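Local structure of acetyltransferase (Vibrio fischeri, 3JVN) at residues S18-L23 / I68-G73; H24-Q29 / E93-K98; M57-E62 / E114-D119. The protein probably transfers an acyl group, most likely acetyl from acetyl-CoA, to an acceptor, as GNAT-family enzymes do. All coordinates share one frame; numbering follows the deposited sequence.

Interaction 1: S18-L23 / I68-G73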
loop_
_atom_site.group_PDB
_atom_site.type_symbol
_atom_site.label_atom_id
_atom_site.label_comp_id
_atom_site.label_asym_id
_atom_site.label_seq_id
_atom_site.Cartn_x
_atom_site.Cartn_y
_atom_site.Cartn_z
ATOM N N SER A 18 -22.053 -8.900 -19.671
ATOM C CA SER A 18 -23.358 -8.356 -19.297
ATOM C C SER A 18 -23.417 -7.821 -17.871
ATOM O O SER A 18 -23.942 -6.744 -17.645
ATOM C CB SER A 18 -24.435 -9.430 -19.483
ATOM O OG SER A 18 -25.661 -9.010 -18.929
ATOM N N LEU A 19 -22.900 -8.577 -16.912
ATOM C CA LEU A 19 -22.912 -8.134 -15.518
ATOM C C LEU A 19 -21.899 -7.003 -15.333
ATOM O O LEU A 19 -22.078 -6.127 -14.486
ATOM C CB LEU A 19 -22.569 -9.293 -14.568
ATOM C CG LEU A 19 -23.463 -10.538 -14.591
ATOM C CD1 LEU A 19 -22.800 -11.680 -13.821
ATOM C CD2 LEU A 19 -24.811 -10.210 -14.009
HETATM N N MSE A 20 -20.828 -7.034 -16.123
HETATM C CA MSE A 20 -19.798 -6.003 -16.060
HETATM C C MSE A 20 -20.440 -4.727 -16.600
HETATM O O MSE A 20 -20.140 -3.625 -16.142
HETATM C CB MSE A 20 -18.590 -6.410 -16.920
HETATM C CG MSE A 20 -17.369 -5.476 -16.830
HETATM SE SE MSE A 20 -16.393 -5.536 -15.125
HETATM C CE MSE A 20 -15.882 -7.406 -15.148
ATOM N N TYR A 21 -21.338 -4.894 -17.568
ATOM C CA TYR A 21 -22.048 -3.773 -18.176
ATOM C C TYR A 21 -23.093 -3.235 -17.198
ATOM O O TYR A 21 -23.236 -2.022 -17.032
ATOM C CB TYR A 21 -22.738 -4.223 -19.465
ATOM C CG TYR A 21 -23.623 -3.166 -20.063
ATOM C CD1 TYR A 21 -23.081 -2.052 -20.699
ATOM C CD2 TYR A 21 -25.012 -3.252 -19.957
ATOM C CE1 TYR A 21 -23.897 -1.051 -21.211
ATOM C CE2 TYR A 21 -25.836 -2.254 -20.465
ATOM C CZ TYR A 21 -25.274 -1.157 -21.091
ATOM O OH TYR A 21 -26.085 -0.167 -21.596
ATOM N N LYS A 22 -23.826 -4.141 -16.557
ATOM C CA LYS A 22 -24.836 -3.740 -15.587
ATOM C C LYS A 22 -24.161 -2.943 -14.469
ATOM O O LYS A 22 -24.681 -1.912 -14.033
ATOM C CB LYS A 22 -25.544 -4.965 -14.994
ATOM C CG LYS A 22 -26.582 -5.630 -15.900
ATOM C CD LYS A 22 -27.225 -6.811 -15.170
ATOM C CE LYS A 22 -28.508 -7.329 -15.835
ATOM N NZ LYS A 22 -28.297 -8.020 -17.138
ATOM N N LEU A 23 -23.001 -3.422 -14.014
ATOM C CA LEU A 23 -22.252 -2.754 -12.950
ATOM C C LEU A 23 -21.921 -1.321 -13.353
ATOM O O LEU A 23 -22.311 -0.360 -12.676
ATOM C CB LEU A 23 -20.942 -3.496 -12.645
ATOM C CG LEU A 23 -20.019 -2.836 -11.595
ATOM C CD1 LEU A 23 -20.791 -2.656 -10.290
ATOM C CD2 LEU A 23 -18.771 -3.686 -11.348
ATOM N N ILE A 68 -25.235 -14.971 -10.567
ATOM C CA ILE A 68 -25.916 -13.803 -10.023
ATOM C C ILE A 68 -24.970 -12.815 -9.355
ATOM O O ILE A 68 -25.406 -11.846 -8.728
ATOM C CB ILE A 68 -27.044 -14.217 -9.021
ATOM C CG1 ILE A 68 -26.538 -15.285 -8.031
ATOM C CG2 ILE A 68 -28.263 -14.725 -9.787
ATOM C CD1 ILE A 68 -25.710 -14.736 -6.891
ATOM N N GLY A 69 -23.671 -13.049 -9.505
ATOM C CA GLY A 69 -22.703 -12.149 -8.911
ATOM C C GLY A 69 -21.262 -12.543 -9.162
ATOM O O GLY A 69 -20.966 -13.680 -9.514
ATOM N N PHE A 70 -20.359 -11.584 -8.993
ATOM C CA PHE A 70 -18.936 -11.831 -9.177
ATOM C C PHE A 70 -18.136 -10.771 -8.415
ATOM O O PHE A 70 -18.670 -9.742 -7.996
ATOM C CB PHE A 70 -18.561 -11.802 -10.671
ATOM C CG PHE A 70 -18.624 -10.433 -11.287
ATOM C CD1 PHE A 70 -19.846 -9.873 -11.667
ATOM C CD2 PHE A 70 -17.470 -9.670 -11.420
ATOM C CE1 PHE A 70 -19.911 -8.566 -12.162
ATOM C CE2 PHE A 70 -17.525 -8.370 -11.909
ATOM C CZ PHE A 70 -18.743 -7.817 -12.279
ATOM N N ILE A 71 -16.855 -11.050 -8.217
ATOM C CA ILE A 71 -15.965 -10.130 -7.532
ATOM C C ILE A 71 -14.660 -10.254 -8.298
ATOM O O ILE A 71 -14.367 -11.312 -8.857
ATOM C CB ILE A 71 -15.788 -10.491 -6.016
ATOM C CG1 ILE A 71 -14.908 -9.422 -5.334
ATOM C CG2 ILE A 71 -15.234 -11.897 -5.865
ATOM C CD1 ILE A 71 -14.849 -9.543 -3.826
ATOM N N THR A 72 -13.889 -9.169 -8.333
ATOM C CA THR A 72 -12.642 -9.147 -9.084
ATOM C C THR A 72 -11.494 -8.524 -8.298
ATOM O O THR A 72 -11.669 -7.468 -7.696
ATOM C CB THR A 72 -12.865 -8.392 -10.443
ATOM O OG1 THR A 72 -12.096 -9.012 -11.486
ATOM C CG2 THR A 72 -12.469 -6.941 -10.324
ATOM N N GLY A 73 -10.324 -9.169 -8.308
ATOM C CA GLY A 73 -9.176 -8.639 -7.583
ATOM C C GLY A 73 -7.844 -9.051 -8.195
ATOM O O GLY A 73 -7.792 -10.041 -8.932
#

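Interaction 2: H24-Q29 / E93-K98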
loop_
_atom_site.group_PDB
_atom_site.type_symbol
_atom_site.label_atom_id
_atom_site.label_comp_id
_atom_site.label_asym_id
_atom_site.label_seq_id
_atom_site.Cartn_x
_atom_site.Cartn_y
_atom_site.Cartn_z
ATOM N N HIS A 24 -21.200 -1.185 -14.460
ATOM C CA HIS A 24 -20.807 0.125 -14.950
ATOM C C HIS A 24 -21.995 1.013 -15.249
ATOM O O HIS A 24 -21.922 2.229 -15.071
ATOM C CB HIS A 24 -19.954 -0.028 -16.200
ATOM C CG HIS A 24 -18.642 -0.701 -15.943
ATOM N ND1 HIS A 24 -17.899 -1.296 -16.941
ATOM C CD2 HIS A 24 -17.942 -0.871 -14.800
ATOM C CE1 HIS A 24 -16.799 -1.807 -16.419
ATOM N NE2 HIS A 24 -16.799 -1.563 -15.121
ATOM N N ASP A 25 -23.093 0.415 -15.693
ATOM C CA ASP A 25 -24.281 1.197 -16.011
ATOM C C ASP A 25 -24.833 1.899 -14.779
ATOM O O ASP A 25 -25.034 3.114 -14.784
ATOM C CB ASP A 25 -25.369 0.307 -16.604
ATOM C CG ASP A 25 -26.524 1.110 -17.160
ATOM O OD1 ASP A 25 -26.339 1.748 -18.211
ATOM O OD2 ASP A 25 -27.607 1.127 -16.548
ATOM N N GLU A 26 -25.081 1.121 -13.729
ATOM C CA GLU A 26 -25.605 1.656 -12.483
ATOM C C GLU A 26 -24.635 2.685 -11.898
ATOM O O GLU A 26 -25.047 3.610 -11.204
ATOM C CB GLU A 26 -25.843 0.513 -11.483
ATOM C CG GLU A 26 -26.717 -0.621 -12.031
ATOM C CD GLU A 26 -26.758 -1.854 -11.129
ATOM O OE1 GLU A 26 -27.313 -2.894 -11.563
ATOM O OE2 GLU A 26 -26.237 -1.788 -9.992
ATOM N N HIS A 27 -23.347 2.523 -12.187
ATOM C CA HIS A 27 -22.331 3.447 -11.696
ATOM C C HIS A 27 -22.588 4.847 -12.242
ATOM O O HIS A 27 -22.591 5.826 -11.499
ATOM C CB HIS A 27 -20.934 2.959 -12.108
ATOM C CG HIS A 27 -20.232 2.155 -11.051
ATOM N ND1 HIS A 27 -20.908 1.485 -10.049
ATOM C CD2 HIS A 27 -18.918 1.911 -10.845
ATOM C CE1 HIS A 27 -20.036 0.868 -9.272
ATOM N NE2 HIS A 27 -18.821 1.109 -9.730
ATOM N N HIS A 28 -22.823 4.921 -13.547
ATOM C CA HIS A 28 -23.088 6.178 -14.245
ATOM C C HIS A 28 -24.461 6.756 -13.891
ATOM O O HIS A 28 -24.798 7.865 -14.301
ATOM C CB HIS A 28 -23.022 5.941 -15.754
ATOM C CG HIS A 28 -22.916 7.196 -16.559
ATOM N ND1 HIS A 28 -21.788 7.986 -16.551
ATOM C CD2 HIS A 28 -23.805 7.814 -17.372
ATOM C CE1 HIS A 28 -21.987 9.039 -17.324
ATOM N NE2 HIS A 28 -23.203 8.959 -17.833
ATOM N N GLN A 29 -25.249 6.002 -13.131
ATOM C CA GLN A 29 -26.581 6.445 -12.733
ATOM C C GLN A 29 -26.645 7.041 -11.321
ATOM O O GLN A 29 -27.593 7.757 -10.987
ATOM C CB GLN A 29 -27.578 5.289 -12.888
ATOM C CG GLN A 29 -27.917 4.996 -14.357
ATOM C CD GLN A 29 -28.836 3.794 -14.548
ATOM O OE1 GLN A 29 -29.397 3.596 -15.628
ATOM N NE2 GLN A 29 -28.977 2.975 -13.507
ATOM N N GLU A 93 -13.585 -4.784 -8.551
ATOM C CA GLU A 93 -15.028 -4.697 -8.734
ATOM C C GLU A 93 -15.832 -5.803 -8.079
ATOM O O GLU A 93 -15.333 -6.902 -7.828
ATOM C CB GLU A 93 -15.349 -4.695 -10.222
ATOM C CG GLU A 93 -14.699 -3.587 -10.975
ATOM C CD GLU A 93 -14.309 -4.019 -12.357
ATOM O OE1 GLU A 93 -13.422 -4.904 -12.484
ATOM O OE2 GLU A 93 -14.894 -3.467 -13.317
ATOM N N LEU A 94 -17.101 -5.509 -7.838
ATOM C CA LEU A 94 -17.988 -6.474 -7.218
ATOM C C LEU A 94 -19.413 -6.102 -7.615
ATOM O O LEU A 94 -19.832 -4.964 -7.423
ATOM C CB LEU A 94 -17.812 -6.426 -5.696
ATOM C CG LEU A 94 -18.260 -7.648 -4.880
ATOM C CD1 LEU A 94 -17.976 -7.412 -3.398
ATOM C CD2 LEU A 94 -19.744 -7.902 -5.095
ATOM N N TYR A 95 -20.156 -7.054 -8.175
ATOM C CA TYR A 95 -21.528 -6.778 -8.590
ATOM C C TYR A 95 -22.510 -7.878 -8.240
ATOM O O TYR A 95 -22.184 -9.062 -8.325
ATOM C CB TYR A 95 -21.589 -6.509 -10.100
ATOM C CG TYR A 95 -23.000 -6.305 -10.619
ATOM C CD1 TYR A 95 -23.743 -7.374 -11.128
ATOM C CD2 TYR A 95 -23.607 -5.052 -10.564
ATOM C CE1 TYR A 95 -25.051 -7.195 -11.569
ATOM C CE2 TYR A 95 -24.917 -4.866 -11.003
ATOM C CZ TYR A 95 -25.632 -5.938 -11.504
ATOM O OH TYR A 95 -26.927 -5.754 -11.937
ATOM N N ILE A 96 -23.717 -7.474 -7.844
ATOM C CA ILE A 96 -24.773 -8.421 -7.501
ATOM C C ILE A 96 -26.076 -7.993 -8.168
ATOM O O ILE A 96 -26.414 -6.812 -8.196
ATOM C CB ILE A 96 -25.035 -8.497 -5.970
ATOM C CG1 ILE A 96 -23.714 -8.580 -5.198
ATOM C CG2 ILE A 96 -25.882 -9.725 -5.658
ATOM C CD1 ILE A 96 -23.184 -7.219 -4.754
ATOM N N GLU A 97 -26.801 -8.957 -8.721
ATOM C CA GLU A 97 -28.066 -8.661 -9.370
ATOM C C GLU A 97 -28.948 -7.978 -8.348
ATOM O O GLU A 97 -28.995 -8.403 -7.190
ATOM C CB GLU A 97 -28.725 -9.946 -9.838
ATOM C CG GLU A 97 -27.940 -10.669 -10.911
ATOM C CD GLU A 97 -28.024 -9.973 -12.254
ATOM O OE1 GLU A 97 -27.659 -10.605 -13.270
ATOM O OE2 GLU A 97 -28.445 -8.793 -12.293
ATOM N N LYS A 98 -29.642 -6.925 -8.777
ATOM C CA LYS A 98 -30.523 -6.155 -7.896
ATOM C C LYS A 98 -31.570 -7.069 -7.256
ATOM O O LYS A 98 -32.146 -6.749 -6.217
ATOM C CB LYS A 98 -31.200 -5.016 -8.686
ATOM C CG LYS A 98 -30.204 -4.002 -9.300
ATOM C CD LYS A 98 -30.839 -2.637 -9.658
ATOM C CE LYS A 98 -31.324 -1.879 -8.400
ATOM N NZ LYS A 98 -31.954 -0.516 -8.623
#

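Interaction 3: M57-E62 / E114-D119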
loop_
_atom_site.group_PDB
_atom_site.type_symbol
_atom_site.label_atom_id
_atom_site.label_comp_id
_atom_site.label_asym_id
_atom_site.label_seq_id
_atom_site.Cartn_x
_atom_site.Cartn_y
_atom_site.Cartn_z
HETATM N N MSE A 57 -7.738 -12.432 -10.215
HETATM C CA MSE A 57 -8.737 -13.308 -9.630
HETATM C C MSE A 57 -10.151 -12.864 -9.959
HETATM O O MSE A 57 -10.455 -11.678 -9.976
HETATM C CB MSE A 57 -8.571 -13.344 -8.112
HETATM C CG MSE A 57 -7.277 -13.960 -7.651
HETATM SE SE MSE A 57 -6.722 -13.329 -5.916
HETATM C CE MSE A 57 -8.029 -14.269 -4.824
ATOM N N VAL A 58 -11.016 -13.827 -10.228
ATOM C CA VAL A 58 -12.401 -13.508 -10.497
ATOM C C VAL A 58 -13.277 -14.639 -9.991
ATOM O O VAL A 58 -13.217 -15.750 -10.495
ATOM C CB VAL A 58 -12.658 -13.245 -12.009
ATOM C CG1 VAL A 58 -11.995 -14.315 -12.852
ATOM C CG2 VAL A 58 -14.141 -13.209 -12.267
ATOM N N TYR A 59 -14.068 -14.365 -8.960
ATOM C CA TYR A 59 -14.960 -15.384 -8.439
ATOM C C TYR A 59 -16.393 -14.997 -8.745
ATOM O O TYR A 59 -16.719 -13.812 -8.826
ATOM C CB TYR A 59 -14.761 -15.547 -6.939
ATOM C CG TYR A 59 -13.369 -15.987 -6.593
ATOM C CD1 TYR A 59 -12.968 -17.317 -6.768
ATOM C CD2 TYR A 59 -12.447 -15.081 -6.089
ATOM C CE1 TYR A 59 -11.676 -17.723 -6.448
ATOM C CE2 TYR A 59 -11.163 -15.480 -5.766
ATOM C CZ TYR A 59 -10.782 -16.792 -5.938
ATOM O OH TYR A 59 -9.511 -17.181 -5.586
ATOM N N VAL A 60 -17.238 -16.007 -8.936
ATOM C CA VAL A 60 -18.650 -15.786 -9.229
ATOM C C VAL A 60 -19.562 -16.540 -8.257
ATOM O O VAL A 60 -19.173 -17.561 -7.681
ATOM C CB VAL A 60 -19.009 -16.224 -10.690
ATOM C CG1 VAL A 60 -18.394 -15.256 -11.699
ATOM C CG2 VAL A 60 -18.524 -17.651 -10.948
ATOM N N ALA A 61 -20.768 -16.011 -8.071
ATOM C CA ALA A 61 -21.778 -16.617 -7.211
ATOM C C ALA A 61 -22.817 -17.231 -8.155
ATOM O O ALA A 61 -23.462 -16.514 -8.922
ATOM C CB ALA A 61 -22.424 -15.557 -6.330
ATOM N N GLU A 62 -22.964 -18.554 -8.114
ATOM C CA GLU A 62 -23.914 -19.249 -8.982
ATOM C C GLU A 62 -25.069 -19.772 -8.138
ATOM O O GLU A 62 -24.863 -20.545 -7.202
ATOM C CB GLU A 62 -23.209 -20.414 -9.704
ATOM C CG GLU A 62 -23.525 -20.552 -11.203
ATOM C CD GLU A 62 -22.655 -21.594 -11.905
ATOM O OE1 GLU A 62 -22.720 -21.692 -13.151
ATOM O OE2 GLU A 62 -21.908 -22.323 -11.216
ATOM N N GLU A 114 -10.583 -13.188 -0.047
ATOM C CA GLU A 114 -9.678 -13.043 1.094
ATOM C C GLU A 114 -9.039 -14.392 1.433
ATOM O O GLU A 114 -7.927 -14.450 1.944
ATOM C CB GLU A 114 -10.431 -12.524 2.320
ATOM C CG GLU A 114 -11.076 -11.155 2.166
ATOM C CD GLU A 114 -11.854 -10.738 3.412
ATOM O OE1 GLU A 114 -12.536 -9.690 3.381
ATOM O OE2 GLU A 114 -11.787 -11.467 4.424
ATOM N N GLN A 115 -9.743 -15.478 1.150
ATOM C CA GLN A 115 -9.197 -16.793 1.429
ATOM C C GLN A 115 -7.915 -16.962 0.628
ATOM O O GLN A 115 -6.864 -17.263 1.189
ATOM C CB GLN A 115 -10.201 -17.867 1.038
ATOM C CG GLN A 115 -9.808 -19.272 1.437
ATOM C CD GLN A 115 -10.742 -20.301 0.823
ATOM O OE1 GLN A 115 -10.688 -20.558 -0.381
ATOM N NE2 GLN A 115 -11.614 -20.885 1.644
ATOM N N GLU A 116 -8.010 -16.766 -0.685
ATOM C CA GLU A 116 -6.855 -16.883 -1.573
ATOM C C GLU A 116 -5.797 -15.836 -1.244
ATOM O O GLU A 116 -4.595 -16.097 -1.326
ATOM C CB GLU A 116 -7.294 -16.733 -3.025
ATOM C CG GLU A 116 -7.701 -18.047 -3.666
ATOM C CD GLU A 116 -6.510 -18.857 -4.139
ATOM O OE1 GLU A 116 -5.890 -18.467 -5.151
ATOM O OE2 GLU A 116 -6.184 -19.873 -3.490
ATOM N N LEU A 117 -6.252 -14.646 -0.876
ATOM C CA LEU A 117 -5.349 -13.568 -0.519
ATOM C C LEU A 117 -4.519 -13.943 0.700
ATOM O O LEU A 117 -3.292 -13.881 0.663
ATOM C CB LEU A 117 -6.157 -12.313 -0.227
ATOM C CG LEU A 117 -5.873 -11.181 -1.208
ATOM C CD1 LEU A 117 -5.711 -11.733 -2.631
ATOM C CD2 LEU A 117 -7.009 -10.174 -1.139
ATOM N N LYS A 118 -5.213 -14.325 1.774
ATOM C CA LYS A 118 -4.594 -14.715 3.031
ATOM C C LYS A 118 -3.569 -15.820 2.862
ATOM O O LYS A 118 -2.454 -15.733 3.389
ATOM C CB LYS A 118 -5.649 -15.193 4.031
ATOM C CG LYS A 118 -6.118 -14.131 5.030
ATOM C CD LYS A 118 -7.330 -13.336 4.543
ATOM C CE LYS A 118 -8.636 -14.107 4.749
ATOM N NZ LYS A 118 -8.907 -14.387 6.194
ATOM N N ASP A 119 -3.934 -16.873 2.140
ATOM C CA ASP A 119 -2.980 -17.950 1.972
ATOM C C ASP A 119 -1.877 -17.618 0.964
ATOM O O ASP A 119 -0.986 -18.425 0.733
ATOM C CB ASP A 119 -3.716 -19.268 1.660
ATOM C CG ASP A 119 -4.466 -19.225 0.365
ATOM O OD1 ASP A 119 -5.373 -20.064 0.176
ATOM O OD2 ASP A 119 -4.137 -18.356 -0.466
#

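Interaction 1: S18-L23 / I68-G73
The ring of Phe70 is met by Leu19, Met20 and Leu23, and all three approach it obliquely, so none can be assigned cleanly to a face or to the edge. Leu19 lies by the CE1 side, Met20 by the CE2 side and Leu23 nearest the tip at CZ. The arrangement is a helix-on-sheet packing of the GNAT fold, in which helix 13-30 covers one face of the mixed sheet and Phe70 rises from strand 67-79 to meet it. The short axes pass 9.7 Å apart at a crossing angle of -80°, so the helix lies nearly square across the strand. Phe70 is the strand residue that all three helix side chains touch, with Leu19, Met20 and, one turn on from Leu19, Leu23 around it.

Leu19 supplies its CB, 3.7 Å from Phe70 CE1, and its CD1 reaches 4.1 Å from Phe70 CD1; the two side chains slide past each other in opposite directions. Phe70 has CG between its backbone N and carbonyl carbon (chi1 70°), the rotamer in which its ring reaches the helix. The side chain of Met20, a selenomethionine, crosses that of Phe70 at about a right angle. Its chain bends at both chi2 and chi3, bringing the terminal CE to 3.8 Å from Phe70 CE2. The SE atom stands 5.4 Å from the centroid of the Phe70 ring and 67° off its normal, an oblique Met-aromatic contact.

Ile68 and Gly69 both face Ala61 of the neighbouring strand, a classic beta bulge just before Phe70. On the other side of the sheet, Ile71 packs on Leu109, Met110 and Ile113 of helix 105-118. The more distant Leu23 completes the apolar set, its CD2 lying 4.2 Å from Phe70 CZ.

Interaction 2: H24-Q29 / E93-K98
Glu93 meets His24 first, in a His-carboxylate hydrogen bond: NE2 of His24 donates to Glu93 OE2 over 3.2 Å, with an N-H...O angle of 151°. The oxygen receives it nearly along its C-O bond and lies at the ring's edge, 19° out of the imidazole plane. A bend at chi2 of Glu93 turns the carboxylate toward the histidine.

At Tyr95, two residues on, the direction reverses and the strand becomes the donor. Its OH gives a 2.9 Å bond to Glu26 OE1, taken on the syn side but 28° out of the carboxylate plane. Glu26 reaches it through a chain extended beyond CG, and its CD lies in plane at the edge of the Tyr95 ring.

After Ile96 the strand gives way to the loop that, in the GNAT fold, leads into the segment holding the pyrophosphate of acetyl-CoA. Here Arg101 NH1 hydrogen-bonds to Ile96 O and forms a long, weak ion pair with Glu26 OE2. Lys98, in that loop, lies alongside Glu26 with its aliphatic part: CG is 3.8 Å from Glu26 OE1, whereas NZ stays 6.0 Å from Glu26 OE1.

Interaction 3: M57-E62 / E114-D119
Met57, a selenomethionine, meets Leu117 through its SE atom. This pair packs strand 56-62 under helix 105-118, the helix of the beta-alpha-beta crossover in the GNAT fold: it follows strand 86-96 and leads to strand 124-127, which runs parallel to that strand. The short axes come within 10.7 Å of each other and their directions differ by 148°, so helix and strand run roughly antiparallel. Met57 and Glu116 are closest in the backbone, with their CA atoms 9.0 Å apart.

The apolar contact is the firmest evidence. Met57 SE lies 3.8 Å from Leu117 CD1. The selenium gets there because Met57 has CG anti to its carbonyl carbon (chi1 -65°) and continues through a roughly extended chi2; the bend at chi3 then sets only the direction of CE. Ile113 packs on Met57 from the same helix, and Phe75 and Val122 pack on Leu117.

The fit around Glu116 is less certain. Its side chain is modelled too close to both Met57 CE and Tyr59 OH, so the placing of all three groups is doubtful; as built, the Glu116 carboxylate is turned 76° from the Tyr59 ring and its chain bends at chi2. Arg112 and Arg7 touch Tyr59, and a bound sulfate, probably from the crystallisation liquor, lies about 5 Å from its side chain.

Hydrogen bonds and charges tie the strand to its surroundings. It pairs with strand 67-79 through backbone hydrogen bonds, among them those between Tyr59 and Ile71, and Met57 O receives a weak hydrogen bond from Thr72 OG1. At the far end, Glu62 OE2 forms a salt bridge with Arg6 NH2.

Overall arrangement
The three contacts share one mixed sheet, in which strands 56-62, 67-79 and 86-96 are consecutive neighbours. Interactions 1 and 2 use successive turns of helix 13-30 and have centres about 7 Å apart, the first buried and the second at the surface. Interaction 3 involves helix 105-118, on the other face of the sheet, its centre about 14 Å from that of interaction 1 and about 19 Å from that of interaction 2. The segments run 18-23, 24-29, 57-62, 68-73, 93-98, 114-119, so those of any two contacts interleave. Helices thus cover both faces of the sheet, and backbone pairing such as Gly73 with Met57 and Thr72 with Glu93 joins the contacts within one GNAT domain.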